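Local coordinates for Lin2634 protein (Listeria innocua, PDB 3MZO) that binds calcium ions at an HD-type metal site and probably acts as a metal-dependent phosphohydrolase, perhaps on nucleotides as its YfbR-like relatives do, at residues 55-58 with 59-62. Sequence-based numbering, arbitrary orientation.
Sequences EVNW and RALY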
ATOM      1  N   GLU B  55     -13.369  20.592  38.850  1.00 39.47           N
ATOM      2  CA  GLU B  55     -14.500  19.806  38.365  1.00 38.24           C
ATOM      3  C   GLU B  55     -14.350  19.672  36.838  1.00 35.55           C
ATOM      4  O   GLU B  55     -14.082  20.635  36.134  1.00 37.79           O
ATOM      5  CB  GLU B  55     -15.854  20.432  38.774  1.00 39.76           C
ATOM      6  CG  GLU B  55     -17.129  19.729  38.219  1.00 42.14           C
ATOM      7  CD  GLU B  55     -17.371  18.301  38.755  1.00 50.30           C
ATOM      8  OE1 GLU B  55     -16.667  17.850  39.694  1.00 48.06           O
ATOM      9  OE2 GLU B  55     -18.284  17.609  38.240  1.00 47.51           O
ATOM     10  N   VAL B  56     -14.451  18.448  36.357  1.00 35.76           N
ATOM     11  CA  VAL B  56     -14.387  18.142  34.919  1.00 32.21           C
ATOM     12  C   VAL B  56     -15.743  17.596  34.488  1.00 32.36           C
ATOM     13  O   VAL B  56     -16.272  16.721  35.146  1.00 30.25           O
ATOM     14  CB  VAL B  56     -13.307  17.104  34.629  1.00 31.25           C
ATOM     15  CG1 VAL B  56     -13.358  16.634  33.131  1.00 28.19           C
ATOM     16  CG2 VAL B  56     -11.915  17.677  35.005  1.00 30.01           C
ATOM     17  N   ASN B  57     -16.284  18.116  33.386  1.00 32.74           N
ATOM     18  CA  ASN B  57     -17.471  17.549  32.743  1.00 31.78           C
ATOM     19  C   ASN B  57     -17.005  16.482  31.752  1.00 31.48           C
ATOM     20  O   ASN B  57     -16.582  16.778  30.593  1.00 28.67           O
ATOM     21  CB  ASN B  57     -18.278  18.686  32.072  1.00 34.03           C
ATOM     22  CG  ASN B  57     -19.565  18.209  31.409  1.00 35.56           C
ATOM     23  OD1 ASN B  57     -19.695  17.058  30.998  1.00 31.72           O
ATOM     24  ND2 ASN B  57     -20.525  19.119  31.293  1.00 33.78           N
ATOM     25  N   TRP B  58     -17.102  15.221  32.165  1.00 30.70           N
ATOM     26  CA  TRP B  58     -16.506  14.163  31.351  1.00 29.94           C
ATOM     27  C   TRP B  58     -17.220  13.919  30.033  1.00 30.07           C
ATOM     28  O   TRP B  58     -16.572  13.654  29.000  1.00 29.67           O
ATOM     29  CB  TRP B  58     -16.323  12.873  32.165  1.00 30.59           C
ATOM     30  CG  TRP B  58     -15.156  13.025  33.094  1.00 30.44           C
ATOM     31  CD1 TRP B  58     -15.184  13.534  34.380  1.00 31.20           C
ATOM     32  CD2 TRP B  58     -13.782  12.719  32.813  1.00 30.57           C
ATOM     33  NE1 TRP B  58     -13.911  13.560  34.898  1.00 32.51           N
ATOM     34  CE2 TRP B  58     -13.031  13.062  33.969  1.00 25.95           C
ATOM     35  CE3 TRP B  58     -13.103  12.191  31.700  1.00 24.14           C
ATOM     36  CZ2 TRP B  58     -11.647  12.872  34.047  1.00 27.88           C
ATOM     37  CZ3 TRP B  58     -11.709  12.006  31.785  1.00 27.92           C
ATOM     38  CH2 TRP B  58     -11.004  12.354  32.944  1.00 29.20           C
ATOM     39  N   ARG B  59     -18.537  14.004  30.043  1.00 26.87           N
ATOM     40  CA  ARG B  59     -19.264  13.885  28.802  1.00 28.25           C
ATOM     41  C   ARG B  59     -18.762  14.929  27.826  1.00 28.33           C
ATOM     42  O   ARG B  59     -18.547  14.605  26.670  1.00 28.29           O
ATOM     43  CB  ARG B  59     -20.771  14.048  29.010  1.00 30.05           C
ATOM     44  CG  ARG B  59     -21.562  13.756  27.754  1.00 29.10           C
ATOM     45  CD  ARG B  59     -23.060  13.934  27.992  1.00 31.17           C
ATOM     46  NE  ARG B  59     -23.798  13.471  26.838  1.00 31.50           N
ATOM     47  CZ  ARG B  59     -25.119  13.309  26.787  1.00 36.02           C
ATOM     48  NH1 ARG B  59     -25.863  13.557  27.854  1.00 38.82           N
ATOM     49  NH2 ARG B  59     -25.693  12.866  25.671  1.00 34.99           N
ATOM     50  N   ALA B  60     -18.549  16.165  28.301  1.00 27.99           N
ATOM     51  CA  ALA B  60     -18.092  17.255  27.444  1.00 28.11           C
ATOM     52  C   ALA B  60     -16.660  17.014  26.981  1.00 27.96           C
ATOM     53  O   ALA B  60     -16.346  17.218  25.828  1.00 27.81           O
ATOM     54  CB  ALA B  60     -18.228  18.648  28.149  1.00 29.96           C
ATOM     55  N   LEU B  61     -15.799  16.534  27.876  1.00 27.91           N
ATOM     56  CA  LEU B  61     -14.414  16.290  27.518  1.00 25.11           C
ATOM     57  C   LEU B  61     -14.320  15.268  26.409  1.00 23.58           C
ATOM     58  O   LEU B  61     -13.657  15.508  25.405  1.00 25.77           O
ATOM     59  CB  LEU B  61     -13.611  15.838  28.743  1.00 26.93           C
ATOM     60  CG  LEU B  61     -12.137  15.476  28.579  1.00 24.30           C
ATOM     61  CD1 LEU B  61     -11.453  15.566  29.937  1.00 24.93           C
ATOM     62  CD2 LEU B  61     -11.973  14.079  27.994  1.00 20.87           C
ATOM     63  N   TYR B  62     -14.973  14.138  26.598  1.00 23.95           N
ATOM     64  CA  TYR B  62     -14.908  13.047  25.632  1.00 25.25           C
ATOM     65  C   TYR B  62     -15.582  13.380  24.318  1.00 24.88           C
ATOM     66  O   TYR B  62     -15.041  13.071  23.250  1.00 27.05           O
ATOM     67  CB  TYR B  62     -15.553  11.782  26.195  1.00 22.77           C
ATOM     68  CG  TYR B  62     -14.676  10.994  27.143  1.00 26.51           C
ATOM     69  CD1 TYR B  62     -13.474  10.398  26.721  1.00 27.40           C
ATOM     70  CD2 TYR B  62     -15.076  10.783  28.442  1.00 23.66           C
ATOM     71  CE1 TYR B  62     -12.692   9.636  27.620  1.00 23.10           C
ATOM     72  CE2 TYR B  62     -14.322  10.042  29.328  1.00 26.31           C
ATOM     73  CZ  TYR B  62     -13.146   9.477  28.941  1.00 23.50           C
ATOM     74  OH  TYR B  62     -12.476   8.735  29.887  1.00 26.64           O
TER
HETATM   75  O   HOH W   1     -20.230  14.183  32.465  1.00 38.80           O
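Asn-57 caps helix 58-67: its OD1 accepts from Ala-60 N at 3.1 Å. With CG anti to the backbone N (chi1 -178°), and therefore beside the carbonyl carbon, the side-chain amide reaches the Ala-60 methyl, CG to CB 3.6 Å. The bond is fairly straight, 158° at the hydrogen, but Ala-60 N sits well above the amide plane and not on a lone pair. A water donates to the same Asn-57 OD1 and accepts from Arg-59 N at 3.0 Å, so the backbone N-H of Arg-59 is satisfied by solvent. Two alpha-helical bonds then take over, Leu-61 N to Asn-57 O at 2.8 Å and the nearly linear Tyr-62 N to Trp-58 O at 2.9 Å. Ahead of the helix, Asn-57 N donates to the Glu-130 carboxylate (OE2) of helix 129-151.

Val-56 CG1 and Leu-61 CD1, 3.9 Å apart, lie over one face of the Trp-58 indole, both toward its rim. Tyr-62 CE2 comes to the indole edge, 3.4 Å from Trp-58 CE3, the ring planes inclined at 43°. The Tyr-62 hydroxyl is hydrogen-bonded to Gln-43 of helix 31-51. Trp-58 makes a cation-pi contact with Arg-59 of the second subunit, Arg-59 makes one with Trp-58 of that subunit, and Arg-59 NH1 forms a salt bridge with its Glu-50.

The Asn-57 side chain and a water thus supply acceptors to the Ala-60 and Arg-59 N-H groups, since i to i-4 bonding begins only at Leu-61, which packs against helices 31-51 and 129-151; Trp-58 and Arg-59 spend their side chains between subunits.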